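Local coordinates for 16S rRNA processing protein (Pseudomonas aeruginosa, PDB 2F1L) that serves as an accessory protein in the late assembly of the 30S ribosomal subunit and is essential for efficient processing of 16S rRNA, at the interface of chains A and B. Sequence-based numbering; all coordinates share one arbitrary frame. Chains: chain A/B, 16S rRNA processing protein.

The three contacts show how one pairing of domains can recur at separate patches of a two-fold interface. Contacts 1 and 3 are nearly one site: the centres of their C-alpha atoms lie about 3 Å apart, and they share A:Arg158, A:Phe187 and B:Tyr39, contact 3 adding B:Val76. Contact 2 lies about 29 Å from contact 1 and 30 Å from contact 3. In contacts 1 and 3 the PRC barrel domain of chain A meets the N-terminal domain of chain B; in contact 2 these roles are exchanged. Symmetry supplies twins, although the pair may exist only in the crystal.

Contact 1: the interface of chains A and B. Residues chain A 158, 161, 187; chain B 39.
B:Tyr39 reaches across to the C-terminus of the other chain, meeting A:Phe187 and A:Leu161. With CG beside the backbone N (chi1 -71°), CB carries the ring away from strand 35-40 of chain B into chain A. At the ring's edge, B:Tyr39 CD2 meets the methyl CD1 of A:Leu161 at 4.0 Å. Over one face, at the CD1-CE1 margin, lies the rim of the A:Phe187 ring, with A:Phe187 CE2 3.5 Å from B:Tyr39 CE1. The two rings are offset and inclined by about 29°, and their side chains run in opposite directions. At the tip, the phenol B:Tyr39 OH donates to the terminal carboxylate oxygen OXT of A:Phe187 at 2.6 Å. The other carboxylate oxygen, A:Phe187 O, lies 3.1 Å from B:Tyr39 OH and could take at most a minor share of the same proton. A:Arg158 holds A:Phe187 O end-on through NH1 (3.1 Å) and NH2 (3.2 Å), both from the same face of the carboxylate, and O lies in the guanidinium plane. NH2 of A:Arg158 also makes a weak hydrogen bond to B:Tyr39 OH. The guanidinium would thus help balance the terminal charge. In the fold, the site joins the last residue of chain A, strand 160-163 and a preceding loop to an N-terminal-domain strand of chain B.

Contact 2: the interface of chains A and B. Residues chain A 22, 41, 97; chain B 138.
This mainly van der Waals patch of a two-fold interface between identical chains sets B:Leu138 against A:Val22, A:Glu97 and A:Phe41, adding a small contact to the assembly. B:Leu138, the last residue of strand 130-138, points its forked tip into chain A. Its CG stands beside the backbone N (chi1 -58°), and the extended second torsion sends CD1 forward between the three partners. B:Leu138 CD1 comes within 4.1 Å of CG1 of A:Val22, the two side chains meeting at a slant. The A:Phe41 ring approaches more distantly, with CE2 4.4 Å from B:Leu138 CD1. A:Glu97 comes from the opposite direction with its chain extended beyond CG; its carboxylate oxygen OE2 lies 3.8 Å from B:Leu138 CD2, a van der Waals contact. Within chain A the aliphatic stem of A:Glu97 backs the valine, CB being 3.9 Å from A:Val22 CG1. The backbone O of A:Val22 lies at the edge of the A:Phe41 ring, in its plane, and may help set the orientation of the ring. For the protein, the patch fits the N-terminal domain of one copy to the PRC barrel domain of the other, a pairing whose role in solution the structure alone does not show.

Contact 3: the interface of chains A and B. Residues chain A 158, 187; chain B 39, 76.
B:Val76 and A:Phe187 form the apolar first shell here, one methyl group of the valine meeting the CE1-CZ rim of the phenyl ring from below and outside. CG1 of B:Val76 lies 3.6 Å from CZ of A:Phe187 and equally near its CE1, so the methyl lies outside the rim, below the ring plane. The side chains slide past each other in opposite directions. B:Tyr39, which also packs on this ring, lies on the same side of its plane, so chain B offers one composite surface made of the margin of an aromatic face and a branched aliphatic group. These two neighbours also touch each other: B:Val76 CG1 is 3.5 Å from B:Tyr39 CE1. In the next layer, the first torsion of B:Val76 (chi1 -64°) places CG1 beside the backbone N and directs it to the ring from the start of strand 76-81. On the facing side, A:Phe187 has CG opposite its backbone N (chi1 -177°), which lets the ring extend over chain B while the carboxylate turns to A:Arg158 and the tyrosine hydroxyl. A:Phe187 hides 49 Å² of its surface here. For the protein, strands 35-40 and 76-81 of one copy receive the other's C-terminal residue, an apolar complement to the carboxylate link that may stabilise the pair if it forms in solution.

Contact 1: the interface of chains A and B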
loop_
_atom_site.group_PDB
_atom_site.type_symbol
_atom_site.label_atom_id
_atom_site.label_comp_id
_atom_site.label_asym_id
_atom_site.label_seq_id
_atom_site.Cartn_x
_atom_site.Cartn_y
_atom_site.Cartn_z
ATOM N N ARG A 158 -8.329 -15.390 -13.795
ATOM C CA ARG A 158 -7.741 -14.078 -13.938
ATOM C C ARG A 158 -6.406 -14.009 -13.270
ATOM O O ARG A 158 -6.278 -14.401 -12.103
ATOM C CB ARG A 158 -8.607 -13.013 -13.261
ATOM C CG ARG A 158 -9.908 -12.673 -13.956
ATOM C CD ARG A 158 -10.571 -11.492 -13.252
ATOM N NE ARG A 158 -9.715 -10.313 -13.374
ATOM C CZ ARG A 158 -9.510 -9.409 -12.429
ATOM N NH1 ARG A 158 -10.076 -9.499 -11.238
ATOM N NH2 ARG A 158 -8.694 -8.414 -12.681
ATOM N N LEU A 161 -2.529 -8.540 -9.936
ATOM C CA LEU A 161 -1.276 -7.883 -9.626
ATOM C C LEU A 161 -1.419 -7.109 -8.327
ATOM O O LEU A 161 -2.086 -6.053 -8.272
ATOM C CB LEU A 161 -0.908 -6.965 -10.773
ATOM C CG LEU A 161 -0.703 -7.753 -12.051
ATOM C CD1 LEU A 161 -1.271 -6.966 -13.214
ATOM C CD2 LEU A 161 0.765 -8.094 -12.254
ATOM N N PHE A 187 -11.548 -6.408 -8.182
ATOM C CA PHE A 187 -10.728 -5.327 -8.702
ATOM C C PHE A 187 -9.918 -5.718 -9.936
ATOM O O PHE A 187 -9.263 -6.766 -10.010
ATOM C CB PHE A 187 -9.792 -4.738 -7.648
ATOM C CG PHE A 187 -9.003 -3.586 -8.167
ATOM C CD1 PHE A 187 -9.658 -2.419 -8.556
ATOM C CD2 PHE A 187 -7.636 -3.695 -8.368
ATOM C CE1 PHE A 187 -8.956 -1.378 -9.091
ATOM C CE2 PHE A 187 -6.918 -2.642 -8.909
ATOM C CZ PHE A 187 -7.574 -1.481 -9.268
ATOM O OXT PHE A 187 -9.905 -4.924 -10.884
ATOM N N TYR B 39 -3.660 -0.864 -15.055
ATOM C CA TYR B 39 -3.369 -0.791 -13.651
ATOM C C TYR B 39 -2.071 0.022 -13.517
ATOM O O TYR B 39 -1.154 -0.108 -14.349
ATOM C CB TYR B 39 -3.201 -2.186 -13.037
ATOM C CG TYR B 39 -4.453 -3.043 -12.899
ATOM C CD1 TYR B 39 -5.657 -2.508 -12.521
ATOM C CD2 TYR B 39 -4.385 -4.423 -13.058
ATOM C CE1 TYR B 39 -6.784 -3.317 -12.340
ATOM C CE2 TYR B 39 -5.492 -5.233 -12.882
ATOM C CZ TYR B 39 -6.697 -4.673 -12.532
ATOM O OH TYR B 39 -7.823 -5.463 -12.375
#

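Contact 2: the interface of chains A and B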
loop_
_atom_site.group_PDB
_atom_site.type_symbol
_atom_site.label_atom_id
_atom_site.label_comp_id
_atom_site.label_asym_id
_atom_site.label_seq_id
_atom_site.Cartn_x
_atom_site.Cartn_y
_atom_site.Cartn_z
ATOM N N VAL A 22 9.742 3.688 13.398
ATOM C CA VAL A 22 8.437 3.481 13.985
ATOM C C VAL A 22 7.712 2.383 13.217
ATOM O O VAL A 22 7.387 2.534 12.015
ATOM C CB VAL A 22 7.556 4.763 13.905
ATOM C CG1 VAL A 22 6.226 4.546 14.629
ATOM C CG2 VAL A 22 8.269 5.955 14.473
ATOM N N PHE A 41 2.637 -0.742 10.940
ATOM C CA PHE A 41 3.268 -0.163 9.749
ATOM C C PHE A 41 4.224 -1.133 9.035
ATOM O O PHE A 41 5.020 -0.744 8.116
ATOM C CB PHE A 41 4.017 1.132 10.149
ATOM C CG PHE A 41 3.157 2.139 10.886
ATOM C CD1 PHE A 41 1.820 2.321 10.540
ATOM C CD2 PHE A 41 3.697 2.937 11.884
ATOM C CE1 PHE A 41 1.021 3.227 11.229
ATOM C CE2 PHE A 41 2.905 3.853 12.590
ATOM C CZ PHE A 41 1.574 4.004 12.251
ATOM N N GLU A 97 4.026 5.826 19.967
ATOM C CA GLU A 97 4.586 5.173 18.804
ATOM C C GLU A 97 5.314 3.946 19.280
ATOM O O GLU A 97 5.984 3.979 20.318
ATOM C CB GLU A 97 5.571 6.090 18.118
ATOM C CG GLU A 97 4.918 7.319 17.539
ATOM C CD GLU A 97 5.910 8.291 16.952
ATOM O OE1 GLU A 97 7.109 8.256 17.363
ATOM O OE2 GLU A 97 5.468 9.097 16.091
ATOM N N LEU B 138 6.736 9.634 8.716
ATOM C CA LEU B 138 7.499 8.706 9.542
ATOM C C LEU B 138 8.190 7.689 8.673
ATOM O O LEU B 138 7.634 7.198 7.717
ATOM C CB LEU B 138 6.606 7.945 10.521
ATOM C CG LEU B 138 5.760 8.730 11.521
ATOM C CD1 LEU B 138 4.922 7.737 12.334
ATOM C CD2 LEU B 138 6.560 9.618 12.462
#

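Contact 3: the interface of chains A and B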
loop_
_atom_site.group_PDB
_atom_site.type_symbol
_atom_site.label_atom_id
_atom_site.label_comp_id
_atom_site.label_asym_id
_atom_site.label_seq_id
_atom_site.Cartn_x
_atom_site.Cartn_y
_atom_site.Cartn_z
ATOM N N ARG A 158 -8.329 -15.390 -13.795
ATOM C CA ARG A 158 -7.741 -14.078 -13.938
ATOM C C ARG A 158 -6.406 -14.009 -13.270
ATOM O O ARG A 158 -6.278 -14.401 -12.103
ATOM C CB ARG A 158 -8.607 -13.013 -13.261
ATOM C CG ARG A 158 -9.908 -12.673 -13.956
ATOM C CD ARG A 158 -10.571 -11.492 -13.252
ATOM N NE ARG A 158 -9.715 -10.313 -13.374
ATOM C CZ ARG A 158 -9.510 -9.409 -12.429
ATOM N NH1 ARG A 158 -10.076 -9.499 -11.238
ATOM N NH2 ARG A 158 -8.694 -8.414 -12.681
ATOM N N PHE A 187 -11.548 -6.408 -8.182
ATOM C CA PHE A 187 -10.728 -5.327 -8.702
ATOM C C PHE A 187 -9.918 -5.718 -9.936
ATOM O O PHE A 187 -9.263 -6.766 -10.010
ATOM C CB PHE A 187 -9.792 -4.738 -7.648
ATOM C CG PHE A 187 -9.003 -3.586 -8.167
ATOM C CD1 PHE A 187 -9.658 -2.419 -8.556
ATOM C CD2 PHE A 187 -7.636 -3.695 -8.368
ATOM C CE1 PHE A 187 -8.956 -1.378 -9.091
ATOM C CE2 PHE A 187 -6.918 -2.642 -8.909
ATOM C CZ PHE A 187 -7.574 -1.481 -9.268
ATOM O OXT PHE A 187 -9.905 -4.924 -10.884
ATOM N N TYR B 39 -3.660 -0.864 -15.055
ATOM C CA TYR B 39 -3.369 -0.791 -13.651
ATOM C C TYR B 39 -2.071 0.022 -13.517
ATOM O O TYR B 39 -1.154 -0.108 -14.349
ATOM C CB TYR B 39 -3.201 -2.186 -13.037
ATOM C CG TYR B 39 -4.453 -3.043 -12.899
ATOM C CD1 TYR B 39 -5.657 -2.508 -12.521
ATOM C CD2 TYR B 39 -4.385 -4.423 -13.058
ATOM C CE1 TYR B 39 -6.784 -3.317 -12.340
ATOM C CE2 TYR B 39 -5.492 -5.233 -12.882
ATOM C CZ TYR B 39 -6.697 -4.673 -12.532
ATOM O OH TYR B 39 -7.823 -5.463 -12.375
ATOM N N VAL B 76 -8.434 2.334 -11.248
ATOM C CA VAL B 76 -7.758 1.992 -12.503
ATOM C C VAL B 76 -7.657 3.208 -13.373
ATOM O O VAL B 76 -8.346 4.203 -13.125
ATOM C CB VAL B 76 -8.519 0.963 -13.324
ATOM C CG1 VAL B 76 -8.600 -0.382 -12.562
ATOM C CG2 VAL B 76 -9.929 1.487 -13.707
#